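Local coordinates for protein contact-dependent inhibitor A (Enterobacter cloacae subsp. cloacae, PDB 4NTQ) that acts as a toxic ribosomal RNase that is delivered into target bacteria in contact-dependent growth inhibition and is bound here by its immunity protein, at the interface of chains A and B. Sequence-based numbering; all coordinates share one arbitrary frame. Chains: chain A, Contact-dependent inhibitor A; chain B, ECL CdiI.

Contact 1: the interface of chains A and B. Residues chain A 178-180, 190-191; chain B 75-76.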
loop_
_atom_site.group_PDB
_atom_site.type_symbol
_atom_site.label_atom_id
_atom_site.label_comp_id
_atom_site.label_asym_id
_atom_site.label_seq_id
_atom_site.Cartn_x
_atom_site.Cartn_y
_atom_site.Cartn_z
ATOM N N ILE A 178 7.863 2.273 13.223
ATOM C CA ILE A 178 6.513 2.796 13.345
ATOM C C ILE A 178 5.522 1.688 13.054
ATOM O O ILE A 178 5.411 1.240 11.917
ATOM C CB ILE A 178 6.241 3.934 12.363
ATOM C CG1 ILE A 178 7.253 5.064 12.551
ATOM C CG2 ILE A 178 4.811 4.432 12.531
ATOM C CD1 ILE A 178 7.113 6.166 11.519
ATOM N N PRO A 179 4.802 1.237 14.085
ATOM C CA PRO A 179 3.819 0.164 13.915
ATOM C C PRO A 179 2.546 0.714 13.299
ATOM O O PRO A 179 2.255 1.895 13.479
ATOM C CB PRO A 179 3.556 -0.295 15.347
ATOM C CG PRO A 179 3.834 0.921 16.177
ATOM C CD PRO A 179 4.943 1.655 15.491
ATOM N N PRO A 180 1.793 -0.129 12.581
ATOM C CA PRO A 180 0.552 0.294 11.920
ATOM C C PRO A 180 -0.540 0.740 12.887
ATOM O O PRO A 180 -1.409 1.515 12.486
ATOM C CB PRO A 180 0.108 -0.959 11.153
ATOM C CG PRO A 180 0.847 -2.090 11.793
ATOM C CD PRO A 180 2.146 -1.522 12.269
ATOM N N GLN A 190 2.440 -5.327 9.606
ATOM C CA GLN A 190 3.529 -4.824 8.779
ATOM C C GLN A 190 3.865 -3.433 9.252
ATOM O O GLN A 190 3.045 -2.527 9.157
ATOM C CB GLN A 190 3.150 -4.780 7.295
ATOM C CG GLN A 190 3.385 -6.072 6.512
ATOM C CD GLN A 190 3.037 -5.934 5.026
ATOM O OE1 GLN A 190 2.029 -6.469 4.557
ATOM N NE2 GLN A 190 3.876 -5.212 4.284
ATOM N N PRO A 191 5.077 -3.256 9.784
ATOM C CA PRO A 191 5.425 -1.932 10.267
ATOM C C PRO A 191 6.191 -1.207 9.190
ATOM O O PRO A 191 6.452 -1.740 8.121
ATOM C CB PRO A 191 6.384 -2.246 11.401
ATOM C CG PRO A 191 7.161 -3.399 10.852
ATOM C CD PRO A 191 6.154 -4.221 10.064
ATOM N N ASN B 75 -1.991 4.266 12.561
ATOM C CA ASN B 75 -0.898 5.188 12.261
ATOM C C ASN B 75 -0.707 5.451 10.770
ATOM O O ASN B 75 -0.326 6.554 10.374
ATOM C CB ASN B 75 0.416 4.687 12.856
ATOM C CG ASN B 75 0.570 5.068 14.299
ATOM O OD1 ASN B 75 0.108 6.130 14.727
ATOM N ND2 ASN B 75 1.209 4.200 15.073
ATOM N N PHE B 76 -0.957 4.430 9.954
ATOM C CA PHE B 76 -0.813 4.533 8.501
ATOM C C PHE B 76 -1.458 3.344 7.786
ATOM O O PHE B 76 -1.633 2.287 8.373
ATOM C CB PHE B 76 0.662 4.591 8.118
ATOM C CG PHE B 76 1.440 3.356 8.506
ATOM C CD1 PHE B 76 1.547 2.283 7.633
ATOM C CD2 PHE B 76 2.077 3.281 9.726
ATOM C CE1 PHE B 76 2.267 1.157 7.982
ATOM C CE2 PHE B 76 2.802 2.170 10.080
ATOM C CZ PHE B 76 2.894 1.101 9.209
#
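The ring of B:Phe76 packs among A:Ile178, A:Pro180 and the A:Gln190–A:Pro191 stretch of the toxin, and its CE2 and CZ atoms reach furthest into the toxin. Its CG sits between the backbone N and the carbonyl carbon (chi1 62°). On one flank A:Pro180 lies alongside with its side chain pointing the same way as the ring; its CA comes over one face near the CE2/CZ side, within 3.5 Å of CE2 of B:Phe76, and CB and CD of the pyrrolidine approach CZ. A:Ile178 instead crosses the aromatic side chain obliquely and touches nearer the ring's rim with the CG2 methyl, 3.9 Å from CE2 of B:Phe76. The far end of the ring meets backbone: CE2 of B:Phe76 is 3.3 Å from the carbonyl O of A:Ile178, while CZ of B:Phe76 lies 3.6 Å from the carbonyl O of A:Gln190. A:Pro191 adds looser contact through CA near CZ.

B:Asn75, the preceding residue, grips two successive proline carbonyls. Its side-chain amide donates from ND2 to O of A:Pro179 at 3.0 Å, nearly straight at the hydrogen (166°); the acceptor lies almost in the amide plane of the asparagine, whereas the donor is tilted from the carbonyl plane of the proline. CG stands beside its own backbone N (chi1 -84°), which lets amide and backbone reach the same toxin segment. The backbone N of B:Asn75 donates to O of A:Pro180 at 2.8 Å, approaching above that carbonyl plane.

Neither proline has a backbone N-H to offer, so the segment pairs through its carbonyls, and B:Asn75 donates to both. The site is a mixed apolar and hydrogen-bonded patch of the toxin–immunity interface: the aromatic ring packs against the toxin backbone and prolines while the asparagine holds the adjoining proline carbonyls by two hydrogen bonds, probably helping CdiI to hold the toxin in an inactive complex.

Contact 2: the interface of chains A and B. Residues chain A 216, 220-222; chain B 93-95.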
loop_
_atom_site.group_PDB
_atom_site.type_symbol
_atom_site.label_atom_id
_atom_site.label_comp_id
_atom_site.label_asym_id
_atom_site.label_seq_id
_atom_site.Cartn_x
_atom_site.Cartn_y
_atom_site.Cartn_z
ATOM N N PHE A 216 9.588 4.346 0.932
ATOM C CA PHE A 216 8.628 5.412 0.688
ATOM C C PHE A 216 9.206 6.752 1.137
ATOM O O PHE A 216 9.907 6.827 2.147
ATOM C CB PHE A 216 7.315 5.132 1.417
ATOM C CG PHE A 216 6.673 3.831 1.032
ATOM C CD1 PHE A 216 5.644 3.797 0.109
ATOM C CD2 PHE A 216 7.102 2.639 1.588
ATOM C CE1 PHE A 216 5.049 2.597 -0.250
ATOM C CE2 PHE A 216 6.506 1.435 1.243
ATOM C CZ PHE A 216 5.478 1.417 0.323
ATOM N N GLY A 220 5.278 9.455 1.975
ATOM C CA GLY A 220 4.705 8.134 1.785
ATOM C C GLY A 220 4.555 7.714 0.334
ATOM O O GLY A 220 3.875 6.732 0.030
ATOM N N LYS A 221 5.168 8.465 -0.575
ATOM C CA LYS A 221 5.209 8.047 -1.972
ATOM C C LYS A 221 6.277 6.967 -2.112
ATOM O O LYS A 221 7.383 7.113 -1.575
ATOM C CB LYS A 221 5.559 9.223 -2.874
ATOM C CG LYS A 221 4.673 10.443 -2.720
ATOM C CD LYS A 221 3.464 10.391 -3.642
ATOM C CE LYS A 221 2.712 11.712 -3.612
ATOM N NZ LYS A 221 3.600 12.841 -3.981
ATOM N N ARG A 222 5.958 5.888 -2.824
ATOM C CA ARG A 222 6.939 4.836 -3.089
ATOM C C ARG A 222 8.013 5.345 -4.029
ATOM O O ARG A 222 7.711 5.880 -5.104
ATOM C CB ARG A 222 6.267 3.627 -3.714
ATOM C CG ARG A 222 7.172 2.424 -3.943
ATOM C CD ARG A 222 6.314 1.180 -4.198
ATOM N NE ARG A 222 7.047 0.081 -4.821
ATOM C CZ ARG A 222 6.529 -1.129 -5.042
ATOM N NH1 ARG A 222 5.273 -1.392 -4.681
ATOM N NH2 ARG A 222 7.263 -2.075 -5.625
ATOM N N ASN B 93 1.810 3.504 -5.503
ATOM C CA ASN B 93 1.678 2.748 -4.274
ATOM C C ASN B 93 2.107 3.694 -3.186
ATOM O O ASN B 93 3.288 4.024 -3.072
ATOM C CB ASN B 93 2.583 1.501 -4.346
ATOM C CG ASN B 93 2.628 0.701 -3.039
ATOM O OD1 ASN B 93 3.666 0.115 -2.706
ATOM N ND2 ASN B 93 1.503 0.661 -2.303
ATOM N N ASN B 94 1.138 4.185 -2.421
ATOM C CA ASN B 94 1.402 5.271 -1.479
ATOM C C ASN B 94 0.999 4.869 -0.099
ATOM O O ASN B 94 -0.027 4.210 0.083
ATOM C CB ASN B 94 0.665 6.561 -1.895
ATOM C CG ASN B 94 1.104 7.064 -3.260
ATOM O OD1 ASN B 94 2.187 6.716 -3.744
ATOM N ND2 ASN B 94 0.270 7.882 -3.892
ATOM N N VAL B 95 1.821 5.238 0.874
ATOM C CA VAL B 95 1.476 5.047 2.272
ATOM C C VAL B 95 0.834 6.321 2.782
ATOM O O VAL B 95 1.422 7.400 2.665
ATOM C CB VAL B 95 2.711 4.776 3.124
ATOM C CG1 VAL B 95 2.340 4.743 4.583
ATOM C CG2 VAL B 95 3.354 3.484 2.713
#
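Backbone pairing joins A:Lys221 and B:Asn94 in an antiparallel beta bridge, which sets strand 88-97 of the immunity protein against the toxin chain where it enters strand 222-226. The firm bond of this bridge runs from N of B:Val95 to the carbonyl O of A:Gly220, 2.7 Å long and 162° at the hydrogen. Its counterpart, N of A:Arg222 to O of B:Asn93, is weak at 3.3 Å, so the pairing is uneven along its short length.

Among side chains, the polar link is a bond from NH1 of the A:Arg222 guanidinium to OD1 of the B:Asn93 amide, 3.0 Å long. The arginine runs extended from CG to NE with CG anti to the backbone N (chi1 -176°), which carries the guanidinium past the asparagine. The two flat groups are turned 73° apart, and NH1 comes in above the asparagine carbonyl plane, so the bond bypasses the lone-pair directions of OD1.

Apolar packing centres on A:Phe216 and B:Val95. The CG2 methyl of B:Val95 rests over the middle of the A:Phe216 ring, 3.5 Å from the centroid, in a CH-pi contact, and the two side chains cross at about a right angle. CG2 stands beside the valine's backbone N, directing this branch to the aromatic face. Separately, the aliphatic part of A:Arg222 packs on B:Asn93, its CD 3.7 Å from CB of B:Asn93. A:Lys221 and B:Asn94 point the same way alongside one another; contact is loose, with CD of A:Lys221 4.1 Å from CG of B:Asn94.

This patch is a short antiparallel backbone pairing supported by an aromatic–methyl contact and an arginine–asparagine bond. It probably helps to set the register of CdiI against the toxin and contributes to recognition of this cognate partner.

The C-alpha centres of contact 1 and contact 2 are about 13 Å apart, and the two use no residue in common. On the immunity protein they draw on consecutive strands: contact 1 includes the start of strand 76-85 and the residue just before it, whereas contact 2 lies within strand 88-97. The toxin supplies segments well separated in sequence, around strand 176-178 and before strand 192-194 for contact 1, and around strands 213-216 and 222-226 for contact 2. Engagement of distant parts of the toxin chain by neighbouring CdiI strands would restrain the relative orientation of the two proteins in the 1:1 complex.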